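Local coordinates for putative peptidoglycan-binding/hydrolysing protein (Peptoclostridium difficile, PDB 5TV7), which probably binds, and may hydrolyse, bacterial cell-wall peptidoglycan, and is seen here with glutamine hydroxamate bound, at residues S27-T32 against G77-Y82. Residues are numbered along the deposited sequence; the frame is centred on the assembly and turned at random.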
ATOM      1  N   SER A  27       2.440 -10.958   2.421  1.00 40.37           N
ATOM      2  CA  SER A  27       1.614 -11.966   1.797  1.00 42.88           C
ATOM      3  C   SER A  27       0.157 -11.806   2.143  1.00 41.02           C
ATOM      4  O   SER A  27      -0.182 -11.308   3.204  1.00 41.53           O
ATOM      5  CB  SER A  27       2.093 -13.349   2.225  1.00 46.76           C
ATOM      6  OG  SER A  27       3.418 -13.551   1.776  1.00 50.09           O
ATOM      7  N   GLY A  28      -0.698 -12.272   1.243  1.00 41.56           N
ATOM      8  CA  GLY A  28      -2.136 -12.164   1.421  1.00 41.67           C
ATOM      9  C   GLY A  28      -2.850 -12.529   0.143  1.00 43.69           C
ATOM     10  O   GLY A  28      -2.268 -13.171  -0.737  1.00 44.71           O
ATOM     11  N   TYR A  29      -4.104 -12.107   0.029  1.00 43.85           N
ATOM     12  CA  TYR A  29      -4.927 -12.428  -1.131  1.00 45.56           C
ATOM     13  C   TYR A  29      -5.458 -11.186  -1.848  1.00 45.03           C
ATOM     14  O   TYR A  29      -5.829 -10.193  -1.211  1.00 42.38           O
ATOM     15  CB  TYR A  29      -6.087 -13.333  -0.695  1.00 49.01           C
ATOM     16  CG  TYR A  29      -5.604 -14.686  -0.232  1.00 51.90           C
ATOM     17  CD1 TYR A  29      -5.168 -14.886   1.081  1.00 52.13           C
ATOM     18  CD2 TYR A  29      -5.537 -15.760  -1.117  1.00 55.21           C
ATOM     19  CE1 TYR A  29      -4.699 -16.123   1.498  1.00 55.15           C
ATOM     20  CE2 TYR A  29      -5.069 -17.002  -0.709  1.00 58.44           C
ATOM     21  CZ  TYR A  29      -4.653 -17.176   0.599  1.00 58.09           C
ATOM     22  OH  TYR A  29      -4.185 -18.404   0.998  1.00 63.33           O
ATOM     23  N   ILE A  30      -5.474 -11.251  -3.177  1.00 46.51           N
ATOM     24  CA  ILE A  30      -6.000 -10.186  -4.015  1.00 46.58           C
ATOM     25  C   ILE A  30      -7.441 -10.538  -4.324  1.00 49.70           C
ATOM     26  O   ILE A  30      -7.738 -11.651  -4.757  1.00 53.33           O
ATOM     27  CB  ILE A  30      -5.240 -10.052  -5.355  1.00 48.29           C
ATOM     28  CG1 ILE A  30      -3.748  -9.795  -5.114  1.00 46.19           C
ATOM     29  CG2 ILE A  30      -5.838  -8.925  -6.200  1.00 48.55           C
ATOM     30  CD1 ILE A  30      -2.921  -9.782  -6.390  1.00 47.72           C
ATOM     31  N   TYR A  31      -8.331  -9.584  -4.088  1.00 49.92           N
ATOM     32  CA  TYR A  31      -9.751  -9.736  -4.350  1.00 51.82           C
ATOM     33  C   TYR A  31     -10.201  -8.618  -5.257  1.00 52.13           C
ATOM     34  O   TYR A  31      -9.549  -7.580  -5.347  1.00 49.00           O
ATOM     35  CB  TYR A  31     -10.551  -9.581  -3.050  1.00 51.85           C
ATOM     36  CG  TYR A  31     -10.334 -10.660  -2.028  1.00 52.68           C
ATOM     37  CD1 TYR A  31     -11.078 -11.839  -2.076  1.00 56.01           C
ATOM     38  CD2 TYR A  31      -9.403 -10.504  -0.999  1.00 49.59           C
ATOM     39  CE1 TYR A  31     -10.895 -12.838  -1.136  1.00 57.21           C
ATOM     40  CE2 TYR A  31      -9.215 -11.501  -0.056  1.00 51.07           C
ATOM     41  CZ  TYR A  31      -9.960 -12.665  -0.133  1.00 54.79           C
ATOM     42  OH  TYR A  31      -9.786 -13.665   0.786  1.00 58.52           O
ATOM     43  N   THR A  32     -11.313  -8.842  -5.940  1.00 55.20           N
ATOM     44  CA  THR A  32     -11.958  -7.794  -6.694  1.00 56.17           C
ATOM     45  C   THR A  32     -12.951  -7.231  -5.679  1.00 56.69           C
ATOM     46  O   THR A  32     -13.325  -7.930  -4.720  1.00 56.10           O
ATOM     47  CB  THR A  32     -12.709  -8.321  -7.924  1.00 60.58           C
ATOM     48  OG1 THR A  32     -13.660  -9.304  -7.510  1.00 63.20           O
ATOM     49  CG2 THR A  32     -11.737  -8.942  -8.928  1.00 61.79           C
ATOM     50  N   GLY A  77     -10.342 -15.287  -3.595  1.00 73.51           N
ATOM     51  CA  GLY A  77      -9.157 -14.469  -3.859  1.00 68.60           C
ATOM     52  C   GLY A  77      -8.014 -15.182  -4.551  1.00 64.82           C
ATOM     53  O   GLY A  77      -8.125 -16.348  -4.931  1.00 66.65           O
ATOM     54  N   VAL A  78      -6.914 -14.454  -4.716  1.00 60.53           N
ATOM     55  CA  VAL A  78      -5.709 -14.952  -5.372  1.00 58.31           C
ATOM     56  C   VAL A  78      -4.505 -14.623  -4.502  1.00 53.80           C
ATOM     57  O   VAL A  78      -4.267 -13.456  -4.196  1.00 51.67           O
ATOM     58  CB  VAL A  78      -5.524 -14.290  -6.752  1.00 59.65           C
ATOM     59  CG1 VAL A  78      -4.218 -14.741  -7.397  1.00 59.73           C
ATOM     60  CG2 VAL A  78      -6.711 -14.604  -7.656  1.00 62.66           C
ATOM     61  N   TYR A  79      -3.733 -15.639  -4.129  1.00 51.06           N
ATOM     62  CA  TYR A  79      -2.569 -15.438  -3.266  1.00 49.66           C
ATOM     63  C   TYR A  79      -1.487 -14.616  -3.963  1.00 47.03           C
ATOM     64  O   TYR A  79      -1.258 -14.766  -5.163  1.00 46.83           O
ATOM     65  CB  TYR A  79      -2.001 -16.780  -2.776  1.00 51.21           C
ATOM     66  CG  TYR A  79      -0.884 -16.645  -1.758  1.00 51.32           C
ATOM     67  CD1 TYR A  79      -1.165 -16.433  -0.411  1.00 52.39           C
ATOM     68  CD2 TYR A  79       0.453 -16.733  -2.142  1.00 52.37           C
ATOM     69  CE1 TYR A  79      -0.148 -16.299   0.525  1.00 52.96           C
ATOM     70  CE2 TYR A  79       1.479 -16.600  -1.216  1.00 52.44           C
ATOM     71  CZ  TYR A  79       1.176 -16.388   0.114  1.00 53.79           C
ATOM     72  OH  TYR A  79       2.195 -16.270   1.031  1.00 55.05           O
ATOM     73  N   ALA A  80      -0.876 -13.708  -3.206  1.00 44.56           N
ATOM     74  CA  ALA A  80       0.213 -12.867  -3.692  1.00 43.15           C
ATOM     75  C   ALA A  80       1.173 -12.599  -2.545  1.00 41.98           C
ATOM     76  O   ALA A  80       0.758 -12.496  -1.395  1.00 42.99           O
ATOM     77  CB  ALA A  80      -0.314 -11.561  -4.269  1.00 41.93           C
ATOM     78  N   SER A  81       2.453 -12.498  -2.876  1.00 41.07           N
ATOM     79  CA  SER A  81       3.515 -12.273  -1.909  1.00 42.02           C
ATOM     80  C   SER A  81       4.435 -11.158  -2.445  1.00 39.84           C
ATOM     81  O   SER A  81       5.073 -11.324  -3.482  1.00 39.54           O
ATOM     82  CB  SER A  81       4.273 -13.583  -1.710  1.00 44.31           C
ATOM     83  OG  SER A  81       5.294 -13.452  -0.751  1.00 47.06           O
ATOM     84  N   TYR A  82       4.483 -10.022  -1.746  1.00 38.33           N
ATOM     85  CA  TYR A  82       5.269  -8.865  -2.197  1.00 36.16           C
ATOM     86  C   TYR A  82       6.521  -8.604  -1.391  1.00 35.44           C
ATOM     87  O   TYR A  82       6.515  -8.704  -0.162  1.00 34.64           O
ATOM     88  CB  TYR A  82       4.440  -7.578  -2.119  1.00 36.09           C
ATOM     89  CG  TYR A  82       3.180  -7.565  -2.936  1.00 37.34           C
ATOM     90  CD1 TYR A  82       3.224  -7.392  -4.309  1.00 37.46           C
ATOM     91  CD2 TYR A  82       1.931  -7.666  -2.328  1.00 40.18           C
ATOM     92  CE1 TYR A  82       2.063  -7.349  -5.067  1.00 38.65           C
ATOM     93  CE2 TYR A  82       0.758  -7.629  -3.078  1.00 40.56           C
ATOM     94  CZ  TYR A  82       0.833  -7.471  -4.447  1.00 40.97           C
ATOM     95  OH  TYR A  82      -0.320  -7.436  -5.196  1.00 42.74           O
TER
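Ser27-Thr32 and Gly77-Tyr82 meet as antiparallel neighbours in a beta sheet, with strand 26-32 lying between strands 60-64 and 78-87. Gly28 pairs with Ala80 and Ile30 with Val78, each through two backbone hydrogen bonds; the shortest, Ile30 N to Val78 O, spans 2.7 Å and is nearly straight at 171°. Tyr29 and Tyr79 form a non-hydrogen-bonded pair, and their rings make a T-shaped stack, planes at 71°, in which the CD1 edge of Tyr79 points at the face of Tyr29, towards its rim. Tyr79 has CG anti to its backbone N (chi1 -174°), and CD1 of its ring comes 3.5 Å from Gly28 O. The hydroxyl of Tyr79 comes close to Ser27, whose OG hydrogen-bonds Ser81 OG at 3.1 Å and is equally near Tyr79 OH, where a hydrogen bond would be weak and is not settled. This five-stranded antiparallel sheet continues beyond strand 78-87 as a meander through strands 92-96 and 100-104, and the paired segments fall in the first putative peptidoglycan-binding region. On the opposite face, Ile30 CD1 packs 3.8 Å from Ala80 CB and 3.7 Å from Tyr82 OH, its side chain crossing that of Tyr82 at about a right angle; Phe62 of strand 60-64 touches all three residues.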